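Local coordinates for protein guanylate kinase (Stenotrophomonas maltophilia, PDB 6WCT) that transfers a phosphate group from ATP to GMP, giving ADP and GDP, and is probably essential for recycling GMP and, indirectly, cGMP, at residues K35-N40 with Q148-K153; G155-S158 with Q164-G167. All blocks are in the same frame, centred on the assembly; numbering follows the deposited sequence.

Interaction 1 of 2, residues K35-N40 with Q148-K153; sequences KSSIVN and QDRMRK. With 5GP (guanosine-5'-monophosphate), chain E; PO4 (phosphate ion), chain F.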
ATOM      1  N   LYS A  35       4.796 -18.533  -1.361  1.00 39.84           N
ATOM      2  CA  LYS A  35       4.598 -17.473  -0.376  1.00 37.45           C
ATOM      3  C   LYS A  35       5.574 -17.582   0.795  1.00 33.09           C
ATOM      4  O   LYS A  35       6.090 -16.562   1.270  1.00 39.37           O
ATOM      5  CB  LYS A  35       3.131 -17.436   0.090  1.00 40.87           C
ATOM      6  CG  LYS A  35       2.854 -17.341   1.604  1.00 44.99           C
ATOM      7  CD  LYS A  35       1.417 -17.851   1.974  1.00 32.69           C
ATOM      8  CE  LYS A  35       1.423 -19.280   2.517  1.00 43.28           C
ATOM      9  NZ  LYS A  35       0.137 -20.006   2.253  1.00 40.10           N
ATOM     10  N   SER A  36       5.833 -18.796   1.298  1.00 33.60           N
ATOM     11  CA  SER A  36       6.662 -18.883   2.497  1.00 37.76           C
ATOM     12  C   SER A  36       8.062 -18.350   2.207  1.00 27.84           C
ATOM     13  O   SER A  36       8.656 -17.654   3.041  1.00 40.62           O
ATOM     14  CB  SER A  36       6.716 -20.315   3.039  1.00 41.23           C
ATOM     15  OG  SER A  36       7.395 -21.175   2.146  1.00 54.13           O
ATOM     16  N   SER A  37       8.592 -18.632   1.015  1.00 41.70           N
ATOM     17  CA  SER A  37       9.910 -18.105   0.665  1.00 34.84           C
ATOM     18  C   SER A  37       9.861 -16.588   0.527  1.00 39.76           C
ATOM     19  O   SER A  37      10.801 -15.887   0.927  1.00 38.60           O
ATOM     20  CB  SER A  37      10.408 -18.739  -0.630  1.00 46.01           C
ATOM     21  OG  SER A  37      10.926 -20.028  -0.384  1.00 59.98           O
ATOM     22  N   ILE A  38       8.761 -16.058  -0.013  1.00 36.28           N
ATOM     23  CA  ILE A  38       8.638 -14.614  -0.131  1.00 39.73           C
ATOM     24  C   ILE A  38       8.529 -13.971   1.252  1.00 36.10           C
ATOM     25  O   ILE A  38       9.172 -12.951   1.527  1.00 35.08           O
ATOM     26  CB  ILE A  38       7.446 -14.265  -1.037  1.00 42.19           C
ATOM     27  CG1 ILE A  38       7.695 -14.792  -2.445  1.00 39.23           C
ATOM     28  CG2 ILE A  38       7.246 -12.771  -1.102  1.00 39.87           C
ATOM     29  CD1 ILE A  38       6.458 -14.715  -3.321  1.00 40.26           C
ATOM     30  N   VAL A  39       7.714 -14.554   2.138  1.00 36.87           N
ATOM     31  CA  VAL A  39       7.527 -14.000   3.486  1.00 38.06           C
ATOM     32  C   VAL A  39       8.828 -14.053   4.289  1.00 39.83           C
ATOM     33  O   VAL A  39       9.221 -13.072   4.939  1.00 41.90           O
ATOM     34  CB  VAL A  39       6.392 -14.749   4.210  1.00 43.00           C
ATOM     35  CG1 VAL A  39       6.492 -14.573   5.724  1.00 46.62           C
ATOM     36  CG2 VAL A  39       5.046 -14.281   3.714  1.00 34.23           C
ATOM     37  N   ASN A  40       9.515 -15.199   4.263  1.00 34.44           N
ATOM     38  CA  ASN A  40      10.763 -15.319   5.014  1.00 40.10           C
ATOM     39  C   ASN A  40      11.799 -14.312   4.536  1.00 40.90           C
ATOM     40  O   ASN A  40      12.515 -13.711   5.351  1.00 41.79           O
ATOM     41  CB  ASN A  40      11.328 -16.736   4.893  1.00 40.83           C
ATOM     42  CG  ASN A  40      10.443 -17.778   5.550  1.00 46.40           C
ATOM     43  OD1 ASN A  40       9.602 -17.458   6.396  1.00 49.40           O
ATOM     44  ND2 ASN A  40      10.649 -19.038   5.186  1.00 51.81           N
ATOM     45  N   GLN A 148       2.402 -26.990 -10.190  1.00 71.62           N
ATOM     46  CA  GLN A 148       2.851 -28.376 -10.301  1.00 73.96           C
ATOM     47  C   GLN A 148       4.356 -28.481 -10.118  1.00 74.29           C
ATOM     48  O   GLN A 148       4.837 -29.338  -9.367  1.00 73.09           O
ATOM     49  CB  GLN A 148       2.445 -28.954 -11.657  1.00 68.20           C
ATOM     50  N   ASP A 149       5.114 -27.583 -10.751  1.00 74.91           N
ATOM     51  CA  ASP A 149       6.567 -27.697 -10.714  1.00 79.65           C
ATOM     52  C   ASP A 149       7.093 -27.605  -9.284  1.00 78.07           C
ATOM     53  O   ASP A 149       7.904 -28.435  -8.857  1.00 73.27           O
ATOM     54  CB  ASP A 149       7.201 -26.626 -11.612  1.00 88.17           C
ATOM     55  CG  ASP A 149       6.824 -26.784 -13.096  1.00 93.32           C
ATOM     56  OD1 ASP A 149       6.276 -27.842 -13.478  1.00 92.29           O
ATOM     57  OD2 ASP A 149       7.106 -25.854 -13.887  1.00 90.86           O
ATOM     58  N   ARG A 150       6.616 -26.622  -8.510  1.00 77.90           N
ATOM     59  CA  ARG A 150       7.088 -26.476  -7.133  1.00 86.33           C
ATOM     60  C   ARG A 150       6.643 -27.640  -6.247  1.00 90.21           C
ATOM     61  O   ARG A 150       7.283 -27.902  -5.222  1.00 89.35           O
ATOM     62  CB  ARG A 150       6.646 -25.134  -6.534  1.00 89.35           C
ATOM     63  CG  ARG A 150       7.301 -24.806  -5.175  1.00 87.90           C
ATOM     64  CD  ARG A 150       7.461 -23.302  -4.981  1.00 88.64           C
ATOM     65  NE  ARG A 150       7.489 -22.892  -3.573  1.00 87.45           N
ATOM     66  CZ  ARG A 150       8.549 -22.363  -2.957  1.00 85.72           C
ATOM     67  NH1 ARG A 150       9.686 -22.173  -3.619  1.00 72.98           N
ATOM     68  NH2 ARG A 150       8.464 -22.010  -1.678  1.00 79.20           N
ATOM     69  N   MET A 151       5.576 -28.354  -6.619  1.00 94.85           N
ATOM     70  CA  MET A 151       5.106 -29.447  -5.769  1.00 94.92           C
ATOM     71  C   MET A 151       5.971 -30.691  -5.927  1.00 95.83           C
ATOM     72  O   MET A 151       6.301 -31.346  -4.933  1.00100.56           O
ATOM     73  CB  MET A 151       3.651 -29.785  -6.085  1.00 92.87           C
ATOM     74  CG  MET A 151       2.631 -28.987  -5.308  1.00 92.00           C
ATOM     75  SD  MET A 151       0.972 -29.440  -5.814  1.00 85.76           S
ATOM     76  CE  MET A 151       0.204 -27.828  -5.942  1.00 78.92           C
ATOM     77  N   ARG A 152       6.356 -31.036  -7.154  1.00 87.20           N
ATOM     78  CA  ARG A 152       7.200 -32.212  -7.321  1.00 87.63           C
ATOM     79  C   ARG A 152       8.673 -31.931  -7.029  1.00 90.25           C
ATOM     80  O   ARG A 152       9.498 -32.845  -7.149  1.00 91.87           O
ATOM     81  CB  ARG A 152       7.024 -32.807  -8.725  1.00 91.41           C
ATOM     82  CG  ARG A 152       7.293 -31.876  -9.887  1.00 94.29           C
ATOM     83  CD  ARG A 152       6.054 -31.716 -10.772  1.00 97.33           C
ATOM     84  NE  ARG A 152       5.384 -32.982 -11.073  1.00 99.04           N
ATOM     85  CZ  ARG A 152       4.264 -33.088 -11.789  1.00 90.58           C
ATOM     86  NH1 ARG A 152       3.681 -32.005 -12.285  1.00 88.28           N
ATOM     87  NH2 ARG A 152       3.725 -34.278 -12.010  1.00 84.32           N
ATOM     88  N   LYS A 153       9.018 -30.704  -6.638  1.00 91.79           N
ATOM     89  CA  LYS A 153      10.344 -30.382  -6.126  1.00 98.31           C
ATOM     90  C   LYS A 153      10.367 -30.271  -4.607  1.00101.35           C
ATOM     91  O   LYS A 153      11.421 -29.981  -4.031  1.00102.08           O
ATOM     92  CB  LYS A 153      10.861 -29.080  -6.750  1.00 95.48           C
TER
HETATM   93  P   5GP E 301      -0.664 -26.635   3.589  1.00 45.26           P
HETATM   94  O1P 5GP E 301       0.566 -26.353   4.415  1.00 47.58           O
HETATM   95  O2P 5GP E 301      -0.393 -27.067   2.149  1.00 42.03           O
HETATM   96  O3P 5GP E 301      -1.636 -27.602   4.219  1.00 37.46           O
HETATM   97  O5' 5GP E 301      -1.498 -25.301   3.522  1.00 45.44           O
HETATM   98  C5' 5GP E 301      -2.866 -25.325   3.168  1.00 35.42           C
HETATM   99  C4' 5GP E 301      -3.482 -23.980   3.408  1.00 37.04           C
HETATM  100  O4' 5GP E 301      -3.715 -23.816   4.831  1.00 34.54           O
HETATM  101  C3' 5GP E 301      -2.597 -22.793   2.984  1.00 39.14           C
HETATM  102  O3' 5GP E 301      -3.384 -21.806   2.329  1.00 41.08           O
HETATM  103  C2' 5GP E 301      -2.135 -22.215   4.313  1.00 34.27           C
HETATM  104  O2' 5GP E 301      -1.839 -20.836   4.289  1.00 35.85           O
HETATM  105  C1' 5GP E 301      -3.335 -22.517   5.190  1.00 33.24           C
HETATM  106  N9  5GP E 301      -3.048 -22.465   6.613  1.00 40.19           N
HETATM  107  C8  5GP E 301      -1.821 -22.625   7.202  1.00 42.51           C
HETATM  108  N7  5GP E 301      -1.818 -22.327   8.474  1.00 41.96           N
HETATM  109  C5  5GP E 301      -3.128 -21.963   8.743  1.00 40.98           C
HETATM  110  C6  5GP E 301      -3.724 -21.492   9.926  1.00 41.09           C
HETATM  111  O6  5GP E 301      -3.163 -21.309  11.004  1.00 42.84           O
HETATM  112  N1  5GP E 301      -5.064 -21.189   9.755  1.00 43.21           N
HETATM  113  C2  5GP E 301      -5.755 -21.319   8.575  1.00 48.14           C
HETATM  114  N2  5GP E 301      -7.044 -20.954   8.576  1.00 42.17           N
HETATM  115  N3  5GP E 301      -5.200 -21.765   7.453  1.00 40.25           N
HETATM  116  C4  5GP E 301      -3.898 -22.059   7.604  1.00 38.75           C
HETATM  117  P   PO4 F 302       5.003 -22.425  -0.100  1.00 60.40           P
HETATM  118  O1  PO4 F 302       4.407 -21.188   0.532  1.00 60.27           O
HETATM  119  O2  PO4 F 302       6.472 -22.441   0.222  1.00 65.99           O
HETATM  120  O3  PO4 F 302       4.867 -22.412  -1.610  1.00 54.93           O
HETATM  121  O4  PO4 F 302       4.303 -23.636   0.476  1.00 61.35           O
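R150 reaches from helix 144-152 to S36 and S37 at the start of helix 35-45, where the P-loop (Walker A motif) of this kinase runs into its helix. The direct protein contact is slight: NH2 of R150 donates to OG of S37 in a weak hydrogen bond of 3.4 Å, fairly straight at 163°. With CG anti to the backbone N (chi1 -170°) and the chain extended on to NE, the guanidinium is carried well clear of its own helix.

Most of the bridging runs through a phosphate ion, probably from the crystallisation liquor, whose P lies in the guanidinium plane at its edge. R150 NH2 binds phosphate O2 at 2.8 Å, while NE makes a weaker bond to O3 at 3.3 Å. From the P-loop side, the backbone N of S36 gives a bond to O1 of 2.9 Å. G32 N, G34 N and R154 also hold the ion. S36, S37, R150 and R154 also bind ADP, which is absent here, consistent with an anion site for the nucleotide phosphates.

K35 points another way, toward GMP: its NZ bonds A29 O and, at 3.0 Å, the ribose O2'.

Interaction 2 of 2, residues G155-S158 with Q164-G167; sequences GQDS and QRLG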
ATOM      1  N   GLY A 155       8.914 -32.953  -2.832  1.00120.43           N
ATOM      2  CA  GLY A 155       8.836 -34.338  -2.413  1.00120.30           C
ATOM      3  C   GLY A 155       8.036 -35.169  -3.393  1.00115.40           C
ATOM      4  O   GLY A 155       7.167 -34.683  -4.117  1.00111.09           O
ATOM      5  N   GLN A 156       8.339 -36.464  -3.409  1.00115.76           N
ATOM      6  CA  GLN A 156       7.684 -37.415  -4.304  1.00109.32           C
ATOM      7  C   GLN A 156       6.224 -37.549  -3.903  1.00101.68           C
ATOM      8  O   GLN A 156       5.888 -38.265  -2.957  1.00101.53           O
ATOM      9  CB  GLN A 156       8.391 -38.765  -4.262  1.00108.87           C
ATOM     10  N   ASP A 157       5.350 -36.852  -4.620  1.00 93.81           N
ATOM     11  CA  ASP A 157       3.909 -36.968  -4.447  1.00 81.31           C
ATOM     12  C   ASP A 157       3.316 -37.729  -5.625  1.00 77.45           C
ATOM     13  O   ASP A 157       3.765 -37.575  -6.767  1.00 78.31           O
ATOM     14  CB  ASP A 157       3.261 -35.591  -4.327  1.00 81.13           C
ATOM     15  CG  ASP A 157       2.825 -35.286  -2.916  1.00 83.69           C
ATOM     16  OD1 ASP A 157       2.352 -36.221  -2.236  1.00 85.69           O
ATOM     17  OD2 ASP A 157       2.960 -34.121  -2.486  1.00 85.04           O
ATOM     18  N   SER A 158       2.318 -38.564  -5.348  1.00 65.26           N
ATOM     19  CA  SER A 158       1.702 -39.313  -6.424  1.00 61.49           C
ATOM     20  C   SER A 158       0.932 -38.374  -7.341  1.00 63.01           C
ATOM     21  O   SER A 158       0.615 -37.231  -6.990  1.00 57.65           O
ATOM     22  CB  SER A 158       0.762 -40.383  -5.878  1.00 61.43           C
ATOM     23  OG  SER A 158      -0.406 -39.789  -5.347  1.00 55.92           O
ATOM     24  N   GLN A 164      -5.151 -33.765  -6.508  1.00 52.73           N
ATOM     25  CA  GLN A 164      -5.986 -33.286  -5.408  1.00 54.03           C
ATOM     26  C   GLN A 164      -5.511 -31.929  -4.894  1.00 52.54           C
ATOM     27  O   GLN A 164      -6.317 -31.009  -4.708  1.00 49.21           O
ATOM     28  CB  GLN A 164      -6.006 -34.310  -4.273  1.00 57.73           C
ATOM     29  CG  GLN A 164      -6.677 -33.809  -3.002  1.00 58.45           C
ATOM     30  CD  GLN A 164      -6.508 -34.759  -1.838  1.00 63.79           C
ATOM     31  OE1 GLN A 164      -6.252 -35.944  -2.026  1.00 67.17           O
ATOM     32  NE2 GLN A 164      -6.644 -34.243  -0.625  1.00 62.09           N
ATOM     33  N   ARG A 165      -4.199 -31.776  -4.681  1.00 50.76           N
ATOM     34  CA  ARG A 165      -3.680 -30.518  -4.139  1.00 51.62           C
ATOM     35  C   ARG A 165      -3.849 -29.370  -5.128  1.00 50.25           C
ATOM     36  O   ARG A 165      -4.099 -28.227  -4.726  1.00 47.18           O
ATOM     37  CB  ARG A 165      -2.211 -30.679  -3.744  1.00 53.00           C
ATOM     38  CG  ARG A 165      -1.964 -31.807  -2.740  1.00 56.02           C
ATOM     39  CD  ARG A 165      -0.921 -31.431  -1.685  1.00 58.63           C
ATOM     40  NE  ARG A 165      -0.927 -32.371  -0.562  1.00 68.42           N
ATOM     41  CZ  ARG A 165       0.106 -33.127  -0.195  1.00 78.15           C
ATOM     42  NH1 ARG A 165       1.261 -33.060  -0.848  1.00 80.62           N
ATOM     43  NH2 ARG A 165      -0.012 -33.952   0.837  1.00 82.16           N
ATOM     44  N   LEU A 166      -3.714 -29.654  -6.426  1.00 51.10           N
ATOM     45  CA  LEU A 166      -3.969 -28.637  -7.439  1.00 54.15           C
ATOM     46  C   LEU A 166      -5.418 -28.188  -7.394  1.00 59.99           C
ATOM     47  O   LEU A 166      -5.716 -27.000  -7.563  1.00 59.63           O
ATOM     48  CB  LEU A 166      -3.618 -29.184  -8.823  1.00 54.07           C
ATOM     49  CG  LEU A 166      -2.115 -29.273  -9.093  1.00 53.88           C
ATOM     50  CD1 LEU A 166      -1.840 -29.891 -10.447  1.00 49.91           C
ATOM     51  CD2 LEU A 166      -1.515 -27.867  -9.023  1.00 52.16           C
ATOM     52  N   GLY A 167      -6.338 -29.127  -7.181  1.00 61.27           N
ATOM     53  CA  GLY A 167      -7.733 -28.747  -7.051  1.00 54.19           C
ATOM     54  C   GLY A 167      -7.965 -27.912  -5.812  1.00 48.36           C
ATOM     55  O   GLY A 167      -8.683 -26.909  -5.850  1.00 49.62           O
TER
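D157 and R165 meet through a single salt bridge, which joins the connecting loop between helices 144-152 and 159-173 to the second of them. R165 has CG beside its own backbone N, anti to the carbonyl carbon (chi1 -57°), and the chain then bends at chi2 before running out toward D157. OD2 of D157 comes to the edge of the guanidinium, near its plane, 2.6 Å from NH1 of R165. The other carboxylate oxygen, OD1, stays 3.6 Å from the same NH1, making this a one-oxygen, one-nitrogen pairing. A two-pronged arrangement would want the flat groups nearly coplanar; here the carboxylate and guanidinium planes are 71° apart, and the side chains cross at about a right angle.

The setting corresponds to the LID of guanylate kinases, two helices joined by a short loop on the surface of the fold. G155, poorly ordered, is where the chain leaves helical angles, with positive phi, and S158 is the N-cap of the next helix, its OG bonded to V161 N. D157 sits between these two features. R165 NH2 also comes close to NE of R61, a GMP-binding residue, and the carboxylate probably offsets some of the charge gathered there. The R165 side chain and the bound GMP have their nearest atoms about 6 Å apart. L166, next along, turns its side chain to L147 and M151 on helix 144-152.

Overall arrangement
From the N terminus, strand 24-28 leads through the P-loop into helix 35-45, the first side of interaction 1. The chain then builds the GMP-binding part and further strands of the parallel core sheet before helix 144-152 returns to close this long loop, 107 residues between the segments. Interaction 2 opens only afterwards, with five residues between its segments, so the two are in series, neither nested nor crossed. Their centres are about 13 Å apart, and they touch where helices 144-152 and 159-173 pack: M151 CE lies 3.5 Å from L166 CD2. Interaction 1 links the P-loop helix to helix 144-152, largely through the phosphate ion, and interaction 2 ties the connecting loop to helix 159-173.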